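ESX-1 secretion-associated protein EspB (Mycobacterium marinum, PDB 7P0Z) is secreted by the mycobacterial ESX-1 system and assembles into a seven-subunit, channel-like structure that probably takes part in protein transport. Local coordinates at residues R67-L72 and K170-F175; V152-G157 and K209-M214; L219-G224 and S263-K268. All coordinates share one frame; numbering follows the deposited sequence.

Interaction 1 of 3, residues R67-L72 and K170-F175; sequences RERQRL and KRFRIF
Arg69 and Phe172 make the closest contact here, with CD of Arg69 4.1 Å from CZ of Phe172. The arginine carbon lies at the edge of the ring, near its plane. The two side chains cross at about a right angle, and the guanidinium and ring planes are 66° apart. The bend of Arg69 at chi3 (-58°) turns its guanidinium away from the line of the chain. Its NE stands 4.2 Å from NH1 of Arg171, without a hydrogen bond. The like charges are probably eased because Arg171 NH1 donates to the carbonyl oxygens of Val23 and Ala25, while its NH2 forms a salt bridge with Asp168. The aliphatic part of Arg171 also covers one face of the Phe172 ring, with CG 3.7 Å above its centre. The contact joins helix 42-81 of the PE region to the turn between helices 149-166 and 181-224 of the PPE region. This turn leads into the WxG motif that starts at Trp178, whose ring meets Phe175 edge-to-face. Within the turn, Lys170 O accepts Arg173 N (3.0 Å) and Arg173 NH1 (2.9 Å) from opposite faces of its carbonyl plane. Farther out on helix 42-81, Arg67 grips Glu68 side-on: NE (3.1 Å) and NH2 (3.3 Å) of Arg67 both reach OE1 of Glu68. NH2 of Arg71 lies over one face of the Arg67 guanidinium, offset toward the rim. Arg67 NH1 forms a salt bridge with Glu187 of a neighbouring subunit.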
loop_
_atom_site.group_PDB
_atom_site.type_symbol
_atom_site.label_atom_id
_atom_site.label_comp_id
_atom_site.label_asym_id
_atom_site.label_seq_id
_atom_site.Cartn_x
_atom_site.Cartn_y
_atom_site.Cartn_z
ATOM N N ARG A 67 -32.843 1.225 -22.289
ATOM C CA ARG A 67 -33.255 0.007 -22.970
ATOM C C ARG A 67 -33.296 -1.181 -22.017
ATOM O O ARG A 67 -34.206 -2.020 -22.088
ATOM C CB ARG A 67 -32.346 -0.313 -24.142
ATOM C CG ARG A 67 -32.708 -1.642 -24.762
ATOM C CD ARG A 67 -31.709 -2.108 -25.736
ATOM N NE ARG A 67 -30.712 -2.939 -25.103
ATOM C CZ ARG A 67 -29.862 -3.688 -25.780
ATOM N NH1 ARG A 67 -29.914 -3.694 -27.092
ATOM N NH2 ARG A 67 -28.971 -4.423 -25.151
ATOM N N GLU A 68 -32.314 -1.287 -21.134
ATOM C CA GLU A 68 -32.345 -2.403 -20.197
ATOM C C GLU A 68 -33.586 -2.359 -19.321
ATOM O O GLU A 68 -34.154 -3.399 -18.979
ATOM C CB GLU A 68 -31.092 -2.434 -19.338
ATOM C CG GLU A 68 -29.858 -2.838 -20.097
ATOM C CD GLU A 68 -30.080 -4.062 -20.978
ATOM O OE1 GLU A 68 -30.236 -3.895 -22.200
ATOM O OE2 GLU A 68 -30.104 -5.187 -20.452
ATOM N N ARG A 69 -34.031 -1.171 -18.953
ATOM C CA ARG A 69 -35.225 -1.101 -18.129
ATOM C C ARG A 69 -36.473 -1.477 -18.915
ATOM O O ARG A 69 -37.387 -2.096 -18.363
ATOM C CB ARG A 69 -35.345 0.274 -17.496
ATOM C CG ARG A 69 -34.352 0.457 -16.387
ATOM C CD ARG A 69 -34.624 1.690 -15.604
ATOM N NE ARG A 69 -34.615 2.866 -16.449
ATOM C CZ ARG A 69 -33.518 3.504 -16.817
ATOM N NH1 ARG A 69 -32.340 3.063 -16.432
ATOM N NH2 ARG A 69 -33.604 4.571 -17.577
ATOM N N GLN A 70 -36.538 -1.141 -20.200
ATOM C CA GLN A 70 -37.664 -1.644 -20.980
ATOM C C GLN A 70 -37.680 -3.159 -21.021
ATOM O O GLN A 70 -38.740 -3.782 -20.913
ATOM C CB GLN A 70 -37.649 -1.134 -22.401
ATOM C CG GLN A 70 -38.075 0.234 -22.586
ATOM C CD GLN A 70 -38.313 0.486 -24.037
ATOM O OE1 GLN A 70 -38.161 -0.413 -24.854
ATOM N NE2 GLN A 70 -38.677 1.710 -24.379
ATOM N N ARG A 71 -36.521 -3.769 -21.215
ATOM C CA ARG A 71 -36.499 -5.221 -21.272
ATOM C C ARG A 71 -36.886 -5.830 -19.939
ATOM O O ARG A 71 -37.583 -6.847 -19.894
ATOM C CB ARG A 71 -35.136 -5.711 -21.719
ATOM C CG ARG A 71 -34.882 -5.392 -23.141
ATOM C CD ARG A 71 -33.540 -5.821 -23.555
ATOM N NE ARG A 71 -33.335 -5.498 -24.943
ATOM C CZ ARG A 71 -32.361 -5.999 -25.671
ATOM N NH1 ARG A 71 -31.494 -6.823 -25.124
ATOM N NH2 ARG A 71 -32.251 -5.655 -26.933
ATOM N N LEU A 72 -36.459 -5.220 -18.846
ATOM C CA LEU A 72 -36.853 -5.715 -17.539
ATOM C C LEU A 72 -38.359 -5.613 -17.337
ATOM O O LEU A 72 -38.981 -6.521 -16.783
ATOM C CB LEU A 72 -36.102 -4.952 -16.460
ATOM C CG LEU A 72 -36.529 -5.134 -15.013
ATOM C CD1 LEU A 72 -36.064 -6.458 -14.489
ATOM C CD2 LEU A 72 -35.951 -4.027 -14.185
ATOM N N LYS A 170 -36.279 3.905 -5.875
ATOM C CA LYS A 170 -37.472 3.234 -5.371
ATOM C C LYS A 170 -37.992 2.215 -6.352
ATOM O O LYS A 170 -38.493 1.167 -5.950
ATOM C CB LYS A 170 -38.587 4.228 -5.105
ATOM C CG LYS A 170 -38.408 5.081 -3.940
ATOM C CD LYS A 170 -39.397 6.185 -4.048
ATOM C CE LYS A 170 -40.787 5.629 -3.971
ATOM N NZ LYS A 170 -41.798 6.713 -3.982
ATOM N N ARG A 171 -37.898 2.507 -7.640
ATOM C CA ARG A 171 -38.433 1.609 -8.640
ATOM C C ARG A 171 -37.760 0.249 -8.639
ATOM O O ARG A 171 -38.191 -0.622 -9.385
ATOM C CB ARG A 171 -38.312 2.237 -10.019
ATOM C CG ARG A 171 -36.896 2.465 -10.442
ATOM C CD ARG A 171 -36.836 3.057 -11.813
ATOM N NE ARG A 171 -37.301 4.434 -11.871
ATOM C CZ ARG A 171 -37.754 5.011 -12.974
ATOM N NH1 ARG A 171 -37.807 4.326 -14.098
ATOM N NH2 ARG A 171 -38.153 6.264 -12.958
ATOM N N PHE A 172 -36.730 0.030 -7.839
ATOM C CA PHE A 172 -36.101 -1.275 -7.784
ATOM C C PHE A 172 -36.283 -1.970 -6.454
ATOM O O PHE A 172 -35.615 -2.967 -6.204
ATOM C CB PHE A 172 -34.616 -1.177 -8.086
ATOM C CG PHE A 172 -34.309 -0.493 -9.342
ATOM C CD1 PHE A 172 -34.734 -1.006 -10.537
ATOM C CD2 PHE A 172 -33.576 0.657 -9.341
ATOM C CE1 PHE A 172 -34.445 -0.378 -11.701
ATOM C CE2 PHE A 172 -33.274 1.283 -10.509
ATOM C CZ PHE A 172 -33.708 0.760 -11.697
ATOM N N ARG A 173 -37.161 -1.476 -5.600
ATOM C CA ARG A 173 -37.381 -2.117 -4.320
ATOM C C ARG A 173 -37.936 -3.523 -4.502
ATOM O O ARG A 173 -38.480 -3.878 -5.543
ATOM C CB ARG A 173 -38.333 -1.291 -3.477
ATOM C CG ARG A 173 -39.712 -1.307 -3.987
ATOM C CD ARG A 173 -40.542 -0.317 -3.273
ATOM N NE ARG A 173 -41.886 -0.297 -3.811
ATOM C CZ ARG A 173 -42.233 0.364 -4.898
ATOM N NH1 ARG A 173 -41.330 1.040 -5.571
ATOM N NH2 ARG A 173 -43.476 0.335 -5.320
ATOM N N ILE A 174 -37.768 -4.331 -3.462
ATOM C CA ILE A 174 -38.322 -5.670 -3.428
ATOM C C ILE A 174 -39.842 -5.629 -3.475
ATOM O O ILE A 174 -40.476 -4.604 -3.227
ATOM C CB ILE A 174 -37.845 -6.386 -2.161
ATOM C CG1 ILE A 174 -38.337 -5.613 -0.952
ATOM C CG2 ILE A 174 -36.354 -6.514 -2.144
ATOM C CD1 ILE A 174 -38.075 -6.297 0.311
ATOM N N PHE A 175 -40.428 -6.769 -3.788
ATOM C CA PHE A 175 -41.871 -6.871 -3.881
ATOM C C PHE A 175 -42.474 -7.141 -2.518
ATOM O O PHE A 175 -41.866 -7.785 -1.670
ATOM C CB PHE A 175 -42.258 -7.985 -4.837
ATOM C CG PHE A 175 -41.684 -7.827 -6.192
ATOM C CD1 PHE A 175 -42.202 -6.910 -7.073
ATOM C CD2 PHE A 175 -40.625 -8.605 -6.594
ATOM C CE1 PHE A 175 -41.665 -6.767 -8.323
ATOM C CE2 PHE A 175 -40.087 -8.467 -7.844
ATOM C CZ PHE A 175 -40.609 -7.547 -8.709
#

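Interaction 2 of 3, residues V152-G157 and K209-M214; sequences VNFADG and KQANFM
The Phe154 ring turns its edge to Ala211, whose CB sits near the ring plane, 3.6 Å from CD2 of Phe154. With chi1 at -178°, CG of Phe154 lies anti to the backbone N, and the ring end swings in although the bond from CA to CB does not point at segment 209-214. The ring also meets that of Trp158, with planes about 55° apart. The second flat group is the Asn212 amide. Ala155 CB is 3.6 Å from OD1 of Asn212 and 3.8 Å from both CG and ND2 of that residue. The methyl thus meets the amide as a whole, and no hydrogen bond crosses the contact. Between the two flat groups, CB of Ala155 and CB of Ala211 touch at 3.8 Å, and both methyls point toward the other helix. Such small residues let the backbones come close: the CA atoms of Ala155 and Ala211 are 5.5 Å apart, and the local axes approach to 8.2 Å. The helices run antiparallel, at 158° between their directions. They are the two arms of a helical hairpin, as in the EsxAB clan, and belong to the PPE region. Ala55 of helix 42-81 packs on the Phe154 ring, with Asp33 and Pro35 from a loop. Gln210, beside Ala211, touches Leu51, and Met214 one turn on touches Ala47, so helix 42-81 lies against both arms.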
loop_
_atom_site.group_PDB
_atom_site.type_symbol
_atom_site.label_atom_id
_atom_site.label_comp_id
_atom_site.label_asym_id
_atom_site.label_seq_id
_atom_site.Cartn_x
_atom_site.Cartn_y
_atom_site.Cartn_z
ATOM N N VAL A 152 -19.511 26.324 -14.273
ATOM C CA VAL A 152 -20.319 26.231 -13.071
ATOM C C VAL A 152 -21.744 25.833 -13.412
ATOM O O VAL A 152 -22.362 25.045 -12.695
ATOM C CB VAL A 152 -20.247 27.549 -12.288
ATOM C CG1 VAL A 152 -21.089 27.470 -11.067
ATOM C CG2 VAL A 152 -18.834 27.810 -11.892
ATOM N N ASN A 153 -22.289 26.348 -14.512
ATOM C CA ASN A 153 -23.613 25.904 -14.927
ATOM C C ASN A 153 -23.615 24.418 -15.253
ATOM O O ASN A 153 -24.528 23.686 -14.856
ATOM C CB ASN A 153 -24.097 26.707 -16.125
ATOM C CG ASN A 153 -24.206 28.176 -15.829
ATOM O OD1 ASN A 153 -24.397 28.586 -14.687
ATOM N ND2 ASN A 153 -24.079 28.986 -16.862
ATOM N N PHE A 154 -22.593 23.963 -15.971
ATOM C CA PHE A 154 -22.420 22.552 -16.274
ATOM C C PHE A 154 -22.388 21.719 -15.004
ATOM O O PHE A 154 -23.081 20.701 -14.889
ATOM C CB PHE A 154 -21.126 22.401 -17.062
ATOM C CG PHE A 154 -20.819 21.018 -17.499
ATOM C CD1 PHE A 154 -21.296 20.536 -18.692
ATOM C CD2 PHE A 154 -20.022 20.205 -16.731
ATOM C CE1 PHE A 154 -20.999 19.271 -19.100
ATOM C CE2 PHE A 154 -19.726 18.940 -17.132
ATOM C CZ PHE A 154 -20.213 18.469 -18.325
ATOM N N ALA A 155 -21.587 22.141 -14.036
ATOM C CA ALA A 155 -21.455 21.384 -12.803
ATOM C C ALA A 155 -22.760 21.344 -12.031
ATOM O O ALA A 155 -23.106 20.319 -11.447
ATOM C CB ALA A 155 -20.347 21.972 -11.943
ATOM N N ASP A 156 -23.484 22.457 -11.992
ATOM C CA ASP A 156 -24.760 22.465 -11.301
ATOM C C ASP A 156 -25.718 21.482 -11.938
ATOM O O ASP A 156 -26.387 20.714 -11.244
ATOM C CB ASP A 156 -25.367 23.857 -11.313
ATOM C CG ASP A 156 -24.658 24.795 -10.399
ATOM O OD1 ASP A 156 -23.911 24.319 -9.523
ATOM O OD2 ASP A 156 -24.844 26.018 -10.554
ATOM N N GLY A 157 -25.808 21.506 -13.263
ATOM C CA GLY A 157 -26.686 20.577 -13.937
ATOM C C GLY A 157 -26.336 19.135 -13.636
ATOM O O GLY A 157 -27.211 18.316 -13.355
ATOM N N LYS A 209 -17.735 17.370 -10.393
ATOM C CA LYS A 209 -16.562 17.664 -9.599
ATOM C C LYS A 209 -15.425 18.175 -10.467
ATOM O O LYS A 209 -14.748 19.141 -10.111
ATOM C CB LYS A 209 -16.153 16.418 -8.835
ATOM C CG LYS A 209 -15.013 16.635 -7.942
ATOM C CD LYS A 209 -14.580 15.377 -7.276
ATOM C CE LYS A 209 -13.323 15.631 -6.483
ATOM N NZ LYS A 209 -12.780 14.404 -5.857
ATOM N N GLN A 210 -15.210 17.550 -11.620
ATOM C CA GLN A 210 -14.181 18.027 -12.528
ATOM C C GLN A 210 -14.496 19.417 -13.051
ATOM O O GLN A 210 -13.600 20.255 -13.189
ATOM C CB GLN A 210 -14.013 17.065 -13.689
ATOM C CG GLN A 210 -13.319 15.801 -13.353
ATOM C CD GLN A 210 -13.129 14.965 -14.574
ATOM O OE1 GLN A 210 -13.913 15.040 -15.499
ATOM N NE2 GLN A 210 -12.071 14.184 -14.604
ATOM N N ALA A 211 -15.752 19.678 -13.382
ATOM C CA ALA A 211 -16.084 21.016 -13.854
ATOM C C ALA A 211 -15.820 22.071 -12.779
ATOM O O ALA A 211 -15.274 23.143 -13.064
ATOM C CB ALA A 211 -17.534 21.064 -14.309
ATOM N N ASN A 212 -16.197 21.778 -11.541
ATOM C CA ASN A 212 -15.914 22.699 -10.453
ATOM C C ASN A 212 -14.424 22.893 -10.283
ATOM O O ASN A 212 -13.959 23.998 -9.992
ATOM C CB ASN A 212 -16.528 22.191 -9.160
ATOM C CG ASN A 212 -17.962 22.550 -9.040
ATOM O OD1 ASN A 212 -18.366 23.625 -9.445
ATOM N ND2 ASN A 212 -18.750 21.660 -8.479
ATOM N N PHE A 213 -13.666 21.824 -10.444
ATOM C CA PHE A 213 -12.225 21.913 -10.355
ATOM C C PHE A 213 -11.672 22.862 -11.402
ATOM O O PHE A 213 -10.753 23.634 -11.127
ATOM C CB PHE A 213 -11.640 20.528 -10.528
ATOM C CG PHE A 213 -10.180 20.486 -10.437
ATOM C CD1 PHE A 213 -9.564 20.344 -9.224
ATOM C CD2 PHE A 213 -9.407 20.606 -11.564
ATOM C CE1 PHE A 213 -8.216 20.297 -9.141
ATOM C CE2 PHE A 213 -8.059 20.572 -11.476
ATOM C CZ PHE A 213 -7.461 20.411 -10.266
ATOM N N MET A 214 -12.205 22.803 -12.613
ATOM C CA MET A 214 -11.736 23.697 -13.658
ATOM C C MET A 214 -12.051 25.145 -13.331
ATOM O O MET A 214 -11.228 26.034 -13.556
ATOM C CB MET A 214 -12.340 23.311 -14.997
ATOM C CG MET A 214 -11.636 22.155 -15.644
ATOM S SD MET A 214 -9.855 22.361 -15.753
ATOM C CE MET A 214 -9.728 23.812 -16.788
#

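Interaction 3 of 3, residues L219-G224 and S263-K268; sequences LWARRG and SEYNTK
Trp220 and Glu264 cross at about a right angle, with the six-membered part of the indole against the aliphatic part of the glutamate. CH2 of Trp220 comes within 3.3 Å of CG and 3.5 Å of CB of Glu264. The ring and carboxylate planes are 47° apart. Trp220 has CG anti to the backbone N (chi1 171°), which carries the indole across toward the other helix. Glu264 bends at chi2 (86°), so the hydrocarbon part of the side chain, and not the carboxylate, makes the closest contact. Beside this pair, the methyl of Ala221 meets the Tyr265 ring obliquely. Its CB is 3.5 Å from CD2 and 3.8 Å from CE2 of Tyr265. The contact joins the 219-224 part of helix 181-224 to the last turns of helix 244-268. These two helices, linked by a connection that includes helix 228-237, belong to the elongated, all-helical bundle of the PPE region. The CA atoms of Ala221 and Tyr265 are 7.0 Å apart. The Tyr265 hydroxyl is hydrogen-bonded to OE1 of Gln218, one turn back on the helix of Ala221. Its ring also packs on Leu217 and on Ala44 of helix 42-81. Next to Trp220, Arg223 forms a salt bridge through NH1 with Glu259 of a neighbouring subunit.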
loop_
_atom_site.group_PDB
_atom_site.type_symbol
_atom_site.label_atom_id
_atom_site.label_comp_id
_atom_site.label_asym_id
_atom_site.label_seq_id
_atom_site.Cartn_x
_atom_site.Cartn_y
_atom_site.Cartn_z
ATOM N N LEU A 219 -9.840 30.498 -11.363
ATOM C CA LEU A 219 -9.689 31.561 -10.378
ATOM C C LEU A 219 -8.283 31.590 -9.794
ATOM O O LEU A 219 -7.688 32.663 -9.632
ATOM C CB LEU A 219 -10.714 31.401 -9.269
ATOM C CG LEU A 219 -12.138 31.603 -9.741
ATOM C CD1 LEU A 219 -13.058 31.634 -8.561
ATOM C CD2 LEU A 219 -12.251 32.851 -10.551
ATOM N N TRP A 220 -7.750 30.428 -9.455
ATOM C CA TRP A 220 -6.431 30.362 -8.848
ATOM C C TRP A 220 -5.375 30.925 -9.778
ATOM O O TRP A 220 -4.478 31.665 -9.356
ATOM C CB TRP A 220 -6.122 28.917 -8.501
ATOM C CG TRP A 220 -4.768 28.700 -8.077
ATOM C CD1 TRP A 220 -4.303 28.739 -6.819
ATOM C CD2 TRP A 220 -3.662 28.388 -8.908
ATOM N NE1 TRP A 220 -2.971 28.474 -6.800
ATOM C CE2 TRP A 220 -2.549 28.258 -8.079
ATOM C CE3 TRP A 220 -3.504 28.213 -10.280
ATOM C CZ2 TRP A 220 -1.302 27.959 -8.564
ATOM C CZ3 TRP A 220 -2.272 27.925 -10.757
ATOM C CH2 TRP A 220 -1.179 27.810 -9.907
ATOM N N ALA A 221 -5.470 30.591 -11.052
ATOM C CA ALA A 221 -4.516 31.092 -12.014
ATOM C C ALA A 221 -4.686 32.580 -12.219
ATOM O O ALA A 221 -3.716 33.291 -12.472
ATOM C CB ALA A 221 -4.681 30.358 -13.335
ATOM N N ARG A 222 -5.909 33.065 -12.145
ATOM C CA ARG A 222 -6.110 34.468 -12.430
ATOM C C ARG A 222 -5.578 35.335 -11.307
ATOM O O ARG A 222 -5.070 36.428 -11.554
ATOM C CB ARG A 222 -7.570 34.746 -12.662
ATOM C CG ARG A 222 -7.750 36.035 -13.284
ATOM C CD ARG A 222 -9.173 36.283 -13.572
ATOM N NE ARG A 222 -9.338 37.601 -14.142
ATOM C CZ ARG A 222 -9.132 37.825 -15.419
ATOM N NH1 ARG A 222 -8.737 36.824 -16.170
ATOM N NH2 ARG A 222 -9.288 39.032 -15.930
ATOM N N ARG A 223 -5.683 34.883 -10.075
ATOM C CA ARG A 223 -5.087 35.698 -9.034
ATOM C C ARG A 223 -3.638 35.337 -8.777
ATOM O O ARG A 223 -3.004 35.954 -7.924
ATOM C CB ARG A 223 -5.838 35.590 -7.717
ATOM C CG ARG A 223 -5.648 34.289 -7.079
ATOM C CD ARG A 223 -6.301 34.212 -5.753
ATOM N NE ARG A 223 -6.200 32.843 -5.261
ATOM C CZ ARG A 223 -7.136 31.919 -5.437
ATOM N NH1 ARG A 223 -8.253 32.219 -6.072
ATOM N NH2 ARG A 223 -6.955 30.697 -4.972
ATOM N N GLY A 224 -3.100 34.339 -9.445
ATOM C CA GLY A 224 -1.694 34.075 -9.272
ATOM C C GLY A 224 -0.811 34.585 -10.373
ATOM O O GLY A 224 0.401 34.393 -10.316
ATOM N N SER A 263 2.640 26.360 -16.013
ATOM C CA SER A 263 2.933 24.939 -15.897
ATOM C C SER A 263 1.938 24.261 -14.971
ATOM O O SER A 263 1.434 23.171 -15.271
ATOM C CB SER A 263 4.354 24.724 -15.393
ATOM O OG SER A 263 4.463 25.146 -14.053
ATOM N N GLU A 264 1.655 24.888 -13.831
ATOM C CA GLU A 264 0.619 24.371 -12.948
ATOM C C GLU A 264 -0.698 24.207 -13.692
ATOM O O GLU A 264 -1.351 23.163 -13.614
ATOM C CB GLU A 264 0.432 25.318 -11.779
ATOM C CG GLU A 264 -0.299 24.751 -10.618
ATOM C CD GLU A 264 0.599 24.014 -9.694
ATOM O OE1 GLU A 264 1.825 24.183 -9.808
ATOM O OE2 GLU A 264 0.093 23.302 -8.822
ATOM N N TYR A 265 -1.095 25.243 -14.416
ATOM C CA TYR A 265 -2.350 25.227 -15.139
ATOM C C TYR A 265 -2.390 24.098 -16.143
ATOM O O TYR A 265 -3.407 23.426 -16.289
ATOM C CB TYR A 265 -2.530 26.551 -15.851
ATOM C CG TYR A 265 -3.920 26.865 -16.278
ATOM C CD1 TYR A 265 -4.378 26.491 -17.524
ATOM C CD2 TYR A 265 -4.764 27.572 -15.459
ATOM C CE1 TYR A 265 -5.648 26.798 -17.927
ATOM C CE2 TYR A 265 -6.023 27.894 -15.851
ATOM C CZ TYR A 265 -6.466 27.510 -17.082
ATOM O OH TYR A 265 -7.736 27.837 -17.461
ATOM N N ASN A 266 -1.299 23.887 -16.856
ATOM C CA ASN A 266 -1.316 22.907 -17.916
ATOM C C ASN A 266 -1.357 21.505 -17.365
ATOM O O ASN A 266 -1.962 20.621 -17.969
ATOM C CB ASN A 266 -0.118 23.101 -18.814
ATOM C CG ASN A 266 -0.271 24.287 -19.693
ATOM O OD1 ASN A 266 -1.341 24.875 -19.766
ATOM N ND2 ASN A 266 0.800 24.674 -20.357
ATOM N N THR A 267 -0.736 21.269 -16.224
ATOM C CA THR A 267 -0.809 19.896 -15.766
ATOM C C THR A 267 -2.109 19.612 -15.041
ATOM O O THR A 267 -2.672 18.530 -15.191
ATOM C CB THR A 267 0.378 19.551 -14.889
ATOM O OG1 THR A 267 0.400 20.411 -13.757
ATOM C CG2 THR A 267 1.626 19.735 -15.683
ATOM N N LYS A 268 -2.605 20.550 -14.251
ATOM C CA LYS A 268 -3.820 20.255 -13.519
ATOM C C LYS A 268 -5.051 20.287 -14.401
ATOM O O LYS A 268 -6.061 19.689 -14.043
ATOM C CB LYS A 268 -3.996 21.226 -12.371
ATOM C CG LYS A 268 -3.040 20.981 -11.274
ATOM C CD LYS A 268 -3.436 21.728 -10.061
ATOM C CE LYS A 268 -2.420 21.506 -9.008
ATOM N NZ LYS A 268 -2.338 20.083 -8.670
#

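How the interactions relate
Interactions 2 and 3 share helix 181-224, and their centres lie about 17 Å apart. They touch where Phe213 packs on the backbone of Lys268. Interaction 1 lies on the opposite side of the chain's centre from interaction 3, about 45 Å away between centres. Interaction 2 is the most central of the three and rests mainly on small apolar groups. Interaction 1 is also buried but rich in charge, and it alone pairs the PE and PPE regions. Interaction 3 is partly buried, with aromatic rings against a methyl and an aliphatic chain. Helix 42-81 supplies a segment to interaction 1 and flanks the other two. Interactions 1 and 3 both reach neighbouring subunits.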